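Local coordinates for nitrogenase molybdenum-iron protein beta chain (PDB 4WES) that forms part of the molybdenum-iron component of nitrogenase, which reduces dinitrogen to ammonium, and shares an [8Fe-7S] cluster with the alpha chain, at residues K171-P176 with K230-S235; V179-M184 with V207-T212; R189-E192 with P197-M200; G249-E254 with V259-L264. All blocks are in the same frame, centred on the assembly; numbering follows the deposited sequence. Where two conformers were deposited one is given.

Contact 1: residues K171-P176 with K230-S235; sequences KINVIP and KDTGNS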
loop_
_atom_site.group_PDB
_atom_site.type_symbol
_atom_site.label_atom_id
_atom_site.label_comp_id
_atom_site.label_asym_id
_atom_site.label_seq_id
_atom_site.Cartn_x
_atom_site.Cartn_y
_atom_site.Cartn_z
ATOM N N LYS B 171 18.522 34.538 8.749
ATOM C CA LYS B 171 18.020 33.178 8.555
ATOM C C LYS B 171 17.612 32.541 9.893
ATOM O O LYS B 171 18.072 32.937 10.969
ATOM C CB LYS B 171 19.077 32.291 7.882
ATOM C CG LYS B 171 19.497 32.808 6.508
ATOM C CD LYS B 171 20.508 31.897 5.835
ATOM C CE LYS B 171 20.882 32.457 4.484
ATOM N NZ LYS B 171 21.785 31.543 3.729
ATOM N N ILE B 172 16.795 31.494 9.791
ATOM C CA ILE B 172 16.483 30.628 10.906
ATOM C C ILE B 172 17.216 29.283 10.657
ATOM O O ILE B 172 17.125 28.726 9.572
ATOM C CB ILE B 172 14.973 30.379 11.011
ATOM C CG1 ILE B 172 14.282 31.690 11.416
ATOM C CG2 ILE B 172 14.639 29.257 11.999
ATOM C CD1 ILE B 172 12.779 31.615 11.496
ATOM N N ASN B 173 17.965 28.806 11.657
ATOM C CA ASN B 173 18.545 27.462 11.572
ATOM C C ASN B 173 17.439 26.439 11.872
ATOM O O ASN B 173 16.627 26.681 12.778
ATOM C CB ASN B 173 19.642 27.258 12.592
ATOM C CG ASN B 173 20.787 28.223 12.429
ATOM O OD1 ASN B 173 21.171 28.561 11.317
ATOM N ND2 ASN B 173 21.342 28.647 13.564
ATOM N N VAL B 174 17.434 25.316 11.181
ATOM C CA VAL B 174 16.549 24.224 11.520
ATOM C C VAL B 174 17.354 22.939 11.618
ATOM O O VAL B 174 18.019 22.553 10.660
ATOM C CB VAL B 174 15.321 24.117 10.579
ATOM C CG1 VAL B 174 15.711 24.006 9.115
ATOM C CG2 VAL B 174 14.405 22.973 11.015
ATOM N N ILE B 175 17.288 22.311 12.787
ATOM C CA ILE B 175 17.885 21.000 12.984
ATOM C C ILE B 175 16.701 20.034 12.937
ATOM O O ILE B 175 15.836 20.088 13.801
ATOM C CB ILE B 175 18.658 20.895 14.311
ATOM C CG1 ILE B 175 19.751 21.963 14.394
ATOM C CG2 ILE B 175 19.220 19.510 14.478
ATOM C CD1 ILE B 175 20.386 22.085 15.780
ATOM N N PRO B 176 16.628 19.197 11.882
ATOM C CA PRO B 176 15.395 18.479 11.594
ATOM C C PRO B 176 15.215 17.181 12.385
ATOM O O PRO B 176 14.209 16.504 12.220
ATOM C CB PRO B 176 15.514 18.199 10.107
ATOM C CG PRO B 176 16.978 17.989 9.916
ATOM C CD PRO B 176 17.614 19.049 10.796
ATOM N N LYS B 230 29.216 27.016 9.032
ATOM C CA LYS B 230 29.862 28.110 9.765
ATOM C C LYS B 230 28.875 29.246 10.056
ATOM O O LYS B 230 28.813 29.777 11.179
ATOM C CB LYS B 230 31.074 28.656 8.999
ATOM C CG LYS B 230 32.218 27.668 8.880
ATOM C CD LYS B 230 33.348 28.252 8.057
ATOM C CE LYS B 230 34.484 27.271 7.894
ATOM N NZ LYS B 230 35.579 27.809 7.039
ATOM N N ASP B 231 28.082 29.584 9.051
ATOM C CA ASP B 231 27.184 30.716 9.115
ATOM C C ASP B 231 25.994 30.519 10.053
ATOM O O ASP B 231 25.280 31.489 10.355
ATOM C CB ASP B 231 26.695 31.063 7.708
ATOM C CG ASP B 231 26.162 32.497 7.598
ATOM O OD1 ASP B 231 26.860 33.451 8.056
ATOM O OD2 ASP B 231 25.075 32.673 7.008
ATOM N N THR B 232 25.803 29.289 10.547
ATOM C CA THR B 232 24.741 29.054 11.539
ATOM C C THR B 232 24.885 29.906 12.804
ATOM O O THR B 232 23.896 30.199 13.479
ATOM C CB THR B 232 24.661 27.579 11.978
ATOM O OG1 THR B 232 25.916 27.142 12.497
ATOM C CG2 THR B 232 24.243 26.707 10.826
ATOM N N GLY B 233 26.112 30.345 13.097
ATOM C CA GLY B 233 26.313 31.229 14.230
ATOM C C GLY B 233 25.796 32.647 14.036
ATOM O O GLY B 233 25.741 33.429 14.998
ATOM N N ASN B 234 25.444 32.994 12.794
ATOM C CA ASN B 234 24.949 34.339 12.440
ATOM C C ASN B 234 23.442 34.418 12.280
ATOM O O ASN B 234 22.912 35.442 11.912
ATOM C CB ASN B 234 25.619 34.788 11.155
ATOM C CG ASN B 234 27.071 35.154 11.366
ATOM O OD1 ASN B 234 27.425 35.825 12.361
ATOM N ND2 ASN B 234 27.932 34.747 10.431
ATOM N N SER B 235 22.750 33.324 12.589
ATOM C CA SER B 235 21.307 33.248 12.418
ATOM C C SER B 235 20.534 33.918 13.554
ATOM O O SER B 235 21.098 34.205 14.608
ATOM C CB SER B 235 20.881 31.788 12.230
ATOM O OG SER B 235 21.562 31.274 11.110
HETATM O O HOH W 1 24.044 30.828 5.165
#

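Contact 2: residues V179-M184 with V207-T212; sequences VGPADM and VLDGPT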
loop_
_atom_site.group_PDB
_atom_site.type_symbol
_atom_site.label_atom_id
_atom_site.label_comp_id
_atom_site.label_asym_id
_atom_site.label_seq_id
_atom_site.Cartn_x
_atom_site.Cartn_y
_atom_site.Cartn_z
ATOM N N VAL B 179 15.366 12.202 10.987
ATOM C CA VAL B 179 14.296 12.008 10.049
ATOM C C VAL B 179 14.914 11.725 8.703
ATOM O O VAL B 179 16.091 12.013 8.489
ATOM C CB VAL B 179 13.302 13.186 9.988
ATOM C CG1 VAL B 179 12.685 13.428 11.365
ATOM C CG2 VAL B 179 13.970 14.456 9.493
ATOM N N GLY B 180 14.137 11.206 7.770
ATOM C CA GLY B 180 14.666 10.848 6.472
ATOM C C GLY B 180 14.820 12.021 5.529
ATOM O O GLY B 180 14.270 13.103 5.758
ATOM N N PRO B 181 15.523 11.811 4.426
ATOM C CA PRO B 181 15.703 12.875 3.424
ATOM C C PRO B 181 14.387 13.404 2.891
ATOM O O PRO B 181 14.305 14.596 2.579
ATOM C CB PRO B 181 16.591 12.218 2.363
ATOM C CG PRO B 181 16.426 10.739 2.564
ATOM C CD PRO B 181 16.203 10.562 4.034
ATOM N N ALA B 182 13.351 12.573 2.755
ATOM C CA ALA B 182 12.085 13.090 2.303
ATOM C C ALA B 182 11.494 14.082 3.282
ATOM O O ALA B 182 10.807 15.042 2.898
ATOM C CB ALA B 182 11.115 11.982 2.027
ATOM N N ASP B 183 11.680 13.807 4.577
ATOM C CA ASP B 183 11.196 14.721 5.612
ATOM C C ASP B 183 11.981 16.023 5.609
ATOM O O ASP B 183 11.409 17.101 5.743
ATOM C CB ASP B 183 11.301 14.023 6.976
ATOM C CG ASP B 183 10.392 12.822 7.083
ATOM O OD1 ASP B 183 10.848 11.817 7.654
ATOM O OD2 ASP B 183 9.252 12.912 6.592
ATOM N N MET B 184 13.307 15.919 5.404
ATOM C CA MET B 184 14.098 17.131 5.228
ATOM C C MET B 184 13.618 17.947 4.035
ATOM O O MET B 184 13.490 19.179 4.145
ATOM C CB MET B 184 15.584 16.773 5.136
ATOM C CG MET B 184 16.144 16.265 6.465
ATOM S SD MET B 184 17.408 15.044 6.217
ATOM C CE MET B 184 18.045 14.849 7.905
ATOM N N VAL B 207 21.479 13.152 -0.901
ATOM C CA VAL B 207 22.623 12.343 -0.534
ATOM C C VAL B 207 22.197 10.855 -0.387
ATOM O O VAL B 207 22.874 9.985 -0.931
ATOM C CB VAL B 207 23.287 12.825 0.780
ATOM C CG1 VAL B 207 24.542 11.994 1.074
ATOM C CG2 VAL B 207 23.639 14.297 0.692
ATOM N N LEU B 208 21.129 10.618 0.359
ATOM C CA LEU B 208 20.638 9.243 0.571
ATOM C C LEU B 208 19.326 8.954 -0.147
ATOM O O LEU B 208 18.704 7.936 0.091
ATOM C CB LEU B 208 20.563 8.955 2.061
ATOM C CG LEU B 208 21.917 8.665 2.684
ATOM C CD1 LEU B 208 21.918 8.821 4.182
ATOM C CD2 LEU B 208 22.419 7.283 2.306
ATOM N N ASP B 209 18.966 9.798 -1.126
ATOM C CA ASP B 209 17.781 9.612 -1.945
ATOM C C ASP B 209 18.061 10.103 -3.366
ATOM O O ASP B 209 17.172 10.614 -4.053
ATOM C CB ASP B 209 16.569 10.360 -1.337
ATOM C CG ASP B 209 16.757 11.856 -1.283
ATOM O OD1 ASP B 209 17.857 12.352 -1.627
ATOM O OD2 ASP B 209 15.783 12.521 -0.901
ATOM N N GLY B 210 19.292 9.935 -3.820
ATOM C CA GLY B 210 19.700 10.548 -5.066
ATOM C C GLY B 210 19.406 9.781 -6.325
ATOM O O GLY B 210 19.019 8.602 -6.323
ATOM N N PRO B 211 19.612 10.451 -7.454
ATOM C CA PRO B 211 19.359 9.878 -8.760
ATOM C C PRO B 211 20.463 8.922 -9.220
ATOM O O PRO B 211 21.574 8.949 -8.713
ATOM C CB PRO B 211 19.335 11.097 -9.684
ATOM C CG PRO B 211 20.329 12.042 -9.031
ATOM C CD PRO B 211 20.114 11.836 -7.548
ATOM N N THR B 212 20.123 8.073 -10.199
ATOM C CA THR B 212 21.121 7.422 -11.006
ATOM C C THR B 212 21.331 8.256 -12.255
ATOM O O THR B 212 20.370 8.504 -12.978
ATOM C CB THR B 212 20.702 5.972 -11.389
ATOM O OG1 THR B 212 20.847 5.107 -10.261
ATOM C CG2 THR B 212 21.529 5.381 -12.499
#

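Contact 3: residues R189-E192 with P197-M200; sequences RLFE and PYIM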
loop_
_atom_site.group_PDB
_atom_site.type_symbol
_atom_site.label_atom_id
_atom_site.label_comp_id
_atom_site.label_asym_id
_atom_site.label_seq_id
_atom_site.Cartn_x
_atom_site.Cartn_y
_atom_site.Cartn_z
ATOM N N ARG B 189 10.630 22.620 1.991
ATOM C CA ARG B 189 9.557 23.084 1.126
ATOM C C ARG B 189 8.622 24.025 1.884
ATOM O O ARG B 189 8.157 25.052 1.353
ATOM C CB ARG B 189 8.788 21.890 0.551
ATOM C CG ARG B 189 7.823 22.279 -0.564
ATOM C CD ARG B 189 6.884 21.134 -0.936
ATOM N NE ARG B 189 5.967 20.790 0.140
ATOM C CZ ARG B 189 4.878 21.486 0.440
ATOM N NH1 ARG B 189 4.523 22.556 -0.282
ATOM N NH2 ARG B 189 4.146 21.139 1.467
ATOM N N LEU B 190 8.330 23.696 3.147
ATOM C CA LEU B 190 7.465 24.523 3.973
ATOM C C LEU B 190 8.111 25.872 4.312
ATOM O O LEU B 190 7.442 26.912 4.242
ATOM C CB LEU B 190 7.053 23.760 5.229
ATOM C CG LEU B 190 6.134 22.568 4.942
ATOM C CD1 LEU B 190 5.943 21.716 6.194
ATOM C CD2 LEU B 190 4.781 23.027 4.461
ATOM N N PHE B 191 9.387 25.867 4.682
ATOM C CA PHE B 191 10.114 27.134 4.880
ATOM C C PHE B 191 10.037 28.002 3.619
ATOM O O PHE B 191 9.794 29.221 3.681
ATOM C CB PHE B 191 11.598 26.902 5.179
ATOM C CG PHE B 191 11.947 26.753 6.649
ATOM C CD1 PHE B 191 12.333 27.875 7.371
ATOM C CD2 PHE B 191 11.904 25.537 7.291
ATOM C CE1 PHE B 191 12.630 27.771 8.706
ATOM C CE2 PHE B 191 12.228 25.434 8.603
ATOM C CZ PHE B 191 12.608 26.541 9.314
ATOM N N GLU B 192 10.238 27.367 2.462
ATOM C CA GLU B 192 10.248 28.111 1.199
ATOM C C GLU B 192 8.853 28.648 0.891
ATOM O O GLU B 192 8.709 29.797 0.437
ATOM C CB GLU B 192 10.782 27.217 0.094
ATOM C CG GLU B 192 12.279 26.986 0.309
ATOM C CD GLU B 192 12.886 25.863 -0.486
ATOM O OE1 GLU B 192 12.196 25.291 -1.352
ATOM O OE2 GLU B 192 14.083 25.569 -0.204
ATOM N N PRO B 197 13.961 32.556 4.944
ATOM C CA PRO B 197 15.334 32.064 4.758
ATOM C C PRO B 197 15.791 31.199 5.916
ATOM O O PRO B 197 15.464 31.506 7.075
ATOM C CB PRO B 197 16.169 33.358 4.653
ATOM C CG PRO B 197 15.178 34.379 4.142
ATOM C CD PRO B 197 13.879 34.020 4.807
ATOM N N TYR B 198 16.575 30.162 5.612
ATOM C CA TYR B 198 16.924 29.172 6.618
ATOM C C TYR B 198 18.247 28.499 6.272
ATOM O O TYR B 198 18.721 28.567 5.129
ATOM C CB TYR B 198 15.802 28.088 6.744
ATOM C CG TYR B 198 15.682 27.266 5.479
ATOM C CD1 TYR B 198 14.980 27.717 4.385
ATOM C CD2 TYR B 198 16.395 26.087 5.347
ATOM C CE1 TYR B 198 14.944 26.980 3.208
ATOM C CE2 TYR B 198 16.372 25.365 4.194
ATOM C CZ TYR B 198 15.659 25.814 3.109
ATOM O OH TYR B 198 15.667 25.101 1.934
ATOM N N ILE B 199 18.803 27.834 7.285
ATOM C CA ILE B 199 19.910 26.906 7.107
ATOM C C ILE B 199 19.449 25.609 7.773
ATOM O O ILE B 199 19.200 25.612 8.979
ATOM C CB ILE B 199 21.230 27.340 7.778
ATOM C CG1 ILE B 199 21.711 28.685 7.204
ATOM C CG2 ILE B 199 22.283 26.266 7.572
ATOM C CD1 ILE B 199 22.802 29.319 8.036
ATOM N N MET B 200 19.297 24.522 7.022
ATOM C CA MET B 200 18.997 23.218 7.600
ATOM C C MET B 200 20.283 22.445 7.797
ATOM O O MET B 200 21.093 22.390 6.876
ATOM C CB MET B 200 18.062 22.422 6.698
ATOM C CG MET B 200 17.748 21.033 7.261
ATOM S SD MET B 200 16.598 20.079 6.295
ATOM C CE MET B 200 15.102 20.876 6.796
#

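Contact 4: residues G249-E254 with V259-L264; sequences GAKTLE and VPFKTL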
loop_
_atom_site.group_PDB
_atom_site.type_symbol
_atom_site.label_atom_id
_atom_site.label_comp_id
_atom_site.label_asym_id
_atom_site.label_seq_id
_atom_site.Cartn_x
_atom_site.Cartn_y
_atom_site.Cartn_z
ATOM N N GLY B 249 22.477 19.922 19.932
ATOM C CA GLY B 249 23.078 20.821 18.965
ATOM C C GLY B 249 22.572 22.261 19.107
ATOM O O GLY B 249 23.351 23.233 19.084
ATOM N N ALA B 250 21.252 22.411 19.272
ATOM C CA ALA B 250 20.657 23.751 19.398
ATOM C C ALA B 250 21.164 24.480 20.639
ATOM O O ALA B 250 21.499 25.682 20.584
ATOM C CB ALA B 250 19.161 23.669 19.423
ATOM N N LYS B 251 21.230 23.775 21.760
ATOM C CA LYS B 251 21.733 24.339 23.004
ATOM C C LYS B 251 23.217 24.681 22.922
ATOM O O LYS B 251 23.673 25.700 23.467
ATOM C CB LYS B 251 21.464 23.355 24.154
ATOM C CG LYS B 251 20.004 23.191 24.512
ATOM C CD LYS B 251 19.732 22.134 25.592
ATOM C CE LYS B 251 18.252 22.110 25.940
ATOM N NZ LYS B 251 17.922 21.090 26.980
ATOM N N THR B 252 23.979 23.829 22.266
ATOM C CA THR B 252 25.412 24.059 22.114
ATOM C C THR B 252 25.633 25.333 21.285
ATOM O O THR B 252 26.510 26.144 21.598
ATOM C CB THR B 252 26.104 22.835 21.475
ATOM O OG1 THR B 252 25.894 21.687 22.302
ATOM C CG2 THR B 252 27.608 23.036 21.319
ATOM N N LEU B 253 24.826 25.508 20.239
ATOM C CA LEU B 253 24.909 26.686 19.395
ATOM C C LEU B 253 24.521 27.953 20.164
ATOM O O LEU B 253 25.110 29.028 19.969
ATOM C CB LEU B 253 24.028 26.496 18.154
ATOM C CG LEU B 253 24.110 27.602 17.105
ATOM C CD1 LEU B 253 25.519 27.919 16.655
ATOM C CD2 LEU B 253 23.235 27.222 15.922
ATOM N N GLU B 254 23.516 27.844 21.047
ATOM C CA GLU B 254 23.153 28.976 21.878
ATOM C C GLU B 254 24.344 29.395 22.771
ATOM O O GLU B 254 24.681 30.588 22.891
ATOM C CB GLU B 254 21.917 28.684 22.729
ATOM C CG GLU B 254 21.463 29.909 23.535
ATOM C CD GLU B 254 20.316 29.649 24.485
ATOM O OE1 GLU B 254 19.452 30.548 24.600
ATOM O OE2 GLU B 254 20.280 28.558 25.114
ATOM N N VAL B 259 22.929 32.210 19.651
ATOM C CA VAL B 259 21.721 32.059 18.853
ATOM C C VAL B 259 20.652 31.396 19.714
ATOM O O VAL B 259 20.815 30.240 20.134
ATOM C CB VAL B 259 21.968 31.190 17.590
ATOM C CG1 VAL B 259 20.698 31.086 16.773
ATOM C CG2 VAL B 259 23.123 31.724 16.747
ATOM N N PRO B 260 19.525 32.088 19.979
ATOM C CA PRO B 260 18.481 31.451 20.786
ATOM C C PRO B 260 17.842 30.278 20.069
ATOM O O PRO B 260 17.943 30.174 18.838
ATOM C CB PRO B 260 17.434 32.548 20.993
ATOM C CG PRO B 260 17.746 33.581 19.998
ATOM C CD PRO B 260 19.122 33.410 19.498
ATOM N N PHE B 261 17.194 29.391 20.818
ATOM C CA PHE B 261 16.538 28.268 20.186
ATOM C C PHE B 261 15.164 28.047 20.758
ATOM O O PHE B 261 14.850 28.461 21.868
ATOM C CB PHE B 261 17.398 26.994 20.266
ATOM C CG PHE B 261 17.446 26.359 21.623
ATOM C CD1 PHE B 261 18.278 26.854 22.613
ATOM C CD2 PHE B 261 16.648 25.259 21.912
ATOM C CE1 PHE B 261 18.325 26.255 23.845
ATOM C CE2 PHE B 261 16.683 24.665 23.151
ATOM C CZ PHE B 261 17.516 25.168 24.117
ATOM N N LYS B 262 14.363 27.321 19.982
ATOM C CA LYS B 262 13.051 26.837 20.401
ATOM C C LYS B 262 12.944 25.359 20.060
ATOM O O LYS B 262 13.278 24.963 18.946
ATOM C CB LYS B 262 11.970 27.624 19.670
ATOM C CG LYS B 262 10.531 27.324 20.003
ATOM C CD LYS B 262 9.617 28.422 19.472
ATOM C CE LYS B 262 8.137 28.118 19.707
ATOM N NZ LYS B 262 7.819 27.671 21.097
ATOM N N THR B 263 12.452 24.564 21.001
ATOM C CA THR B 263 12.276 23.147 20.799
ATOM C C THR B 263 10.841 22.887 20.356
ATOM O O THR B 263 9.905 23.420 20.944
ATOM C CB THR B 263 12.574 22.391 22.093
ATOM O OG1 THR B 263 13.932 22.624 22.466
ATOM C CG2 THR B 263 12.335 20.871 21.924
ATOM N N LEU B 264 10.683 22.042 19.338
ATOM C CA LEU B 264 9.392 21.663 18.780
ATOM C C LEU B 264 9.345 20.156 18.648
ATOM O O LEU B 264 10.389 19.491 18.549
ATOM C CB LEU B 264 9.218 22.281 17.391
ATOM C CG LEU B 264 9.122 23.808 17.347
ATOM C CD1 LEU B 264 9.297 24.306 15.916
ATOM C CD2 LEU B 264 7.802 24.296 17.944
HETATM O O HOH W 2 20.744 27.809 18.758
HETATM O O HOH W 3 17.125 30.182 23.640
#

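Contact 1: residues K171-P176 with K230-S235
Asn173 reaches across from strand 172-175 and uses both ends of its amide. Ser235 OG donates to Asn173 OD1 at 2.7 Å, arriving well above the carbonyl plane, 42° out of it. Asn173 ND2 gives a nearly straight bond (168°) to the backbone oxygen of Thr232, 3.0 Å away and close to the amide plane. Asparagine suits this buried place because one short group both accepts and donates, and its two bonds fix the amide's rotation; ND2 has a further partner in Thr238 OG1. CG stands beside the backbone N and anti to the carbonyl carbon (chi1 -60°), which carries the amide between Thr232 and Ser235. The Thr232 methyl packs against it, with CG2 3.6 Å from Asn173 OD1, while Thr232 OG1 turns to Leu229 O and Ser162 OG. Close by, Ser235 CB lies 3.3 Å from Lys171 O.

A second shell surrounds this core. Asn169 ND2 meets both Ser235 OG and Asp231 OD2. The extended Lys171 chain brings NZ to a water at 2.8 Å, which donates to Asp231 OD2, linking opposite charges without direct contact. Asp231 OD1 in turn receives Asn234 ND2 at 2.9 Å within the turn.

The contact fastens segment 230-235, which leads into strand 237-241, to strand 172-175, an inner strand of the parallel sheet. That strand lies between strands 198-200 and 237-241, with Ile199 against Asn173 and Thr232, and with helix 181-193 covering Ile172 and Val174 through Phe191.

Contact 2: residues V179-M184 with V207-T212
Asp209 OD2 is held by a salt bridge from Arg185 NE and pressed by the ring of Pro181, whose CB comes to 3.4 Å. The other carboxylate oxygen, OD1, accepts the backbone N-H of Gly206, so both oxygens have a polar partner although the residue is buried. CG of Asp209 sits between its own backbone N and carbonyl carbon (chi1 63°), turning the carboxylate back toward Gly206 and alongside the proline. The two side chains slide past one another in opposite directions, and Pro181 CG also rests 3.9 Å from Asp209 CB.

Proline suits the first turn of helix 181-193, where no backbone N-H is needed for a helical bond. Gly180 is at the N-cap, and its N makes a weak hydrogen bond, 3.3 Å, to Asp183 OD1. Leu208 and Pro181 both pack on Tyr30 and Phe60.

The loop continues to the subunit interface: Thr212 OG1 is hydrogen-bonded to Asp301 of the second beta subunit and Gly210 N weakly to Glu62 of its own chain, both residues of iron(II) sites; an iron(II) ion lies about 8 Å from the Asp209 side chain. With an arginine and a backbone N-H around it, Asp209 is probably kept ionised.

Contact 3: residues R189-E192 with P197-M200
Packing comes first in this contact, between Phe191 of helix 181-193 and Tyr198 of strand 198-200. The two rings meet obliquely, centroids 5.0 Å apart and planes at 40°. Phe191 CD1 touches Tyr198 CB at 3.5 Å, and Phe191 CB approaches Tyr198 CD1 at 3.6 Å, so each ring leans on the other's root. A chi1 of 66° at Tyr198 directs its ring along Phe191 toward Glu192. Phenylalanine fits the inner position, where it also covers Ile172 and Val174 of the neighbouring strand.

Hydrogen bonding takes over at the outer end. Tyr198 OH donates to Glu192 OE2 at 2.7 Å; the oxygen lies at the ring edge, near its plane, and is met on the anti side of the carboxylate, 28° out of the carboxylate plane. The extended glutamate also lays its CG 3.9 Å from Tyr198 CE1.

Both segments belong to the beta-alpha-beta unit of strand 172-175, helix 181-193 and strand 198-200, and the contact spans the short connection from the helix to strand 198-200. Tyrosine bridges two environments here: its ring joins the apolar layer between helix and sheet, while its phenol hydroxyl reaches an exposed glutamate, whose probable negative charge would strengthen the bond.

Contact 4: residues G249-E254 with V259-L264
Phe261 has CG between its backbone N and carbonyl carbon (chi1 74°), which lifts the ring onto helix 243-257, while Glu254, with CG anti to the backbone N (chi1 -176°), stretches out to meet its rim. Glu254 OE2 lies near the ring plane, 3.3 Å from Phe261 CE1, and the carboxylate stands almost upright to the ring at 84°; an acceptor here faces the slightly positive C-H edge. The backbone from Ala250 to Lys251 lies over one face, and Lys251 CE packs on Phe261 CZ at 3.6 Å, its long aliphatic chain shielding the aromatic rim.

This is the return leg of the beta-alpha-beta unit of strand 237-241, helix 243-257 and strand 261-264: helix and strand run nearly antiparallel, their segment axes 8.8 Å apart at closest. A residue as small as Ala250 is consistent with that approach, its CB 3.9 Å from Phe261 CB. On the inner side Leu253 CG meets Val259 CB at 4.2 Å, and both side chains also reach Asn173.

Two waters bridge helix and strand. One donates to Ala250 O at 2.9 Å and Val259 O at 2.8 Å; the other accepts from Phe261 N and lies doubtfully close to Glu254 OE1. Val259 O further receives a CA-H...O contact from Glu254 CA at 3.2 Å.

Overall arrangement
From the N terminus, strand 172-175 opens contact 1 and the start of helix 181-193 opens contact 2. The helix's later turns and strand 198-200 form contact 3, the innermost loop; segment 207-212 then closes contact 2, and 230-235 closes contact 1. The three are therefore nested without crossing. Contact 4 follows in series, closing the next crossover between helix 243-257 and strand 261-264. Contacts 3 and 4 belong to the two edge strands of one parallel sheet, their centres about 17 Å apart; contact 1 lies between and touches both, through Ile199 and Leu253, for example. Contact 2 joins the helix start to the interface loop.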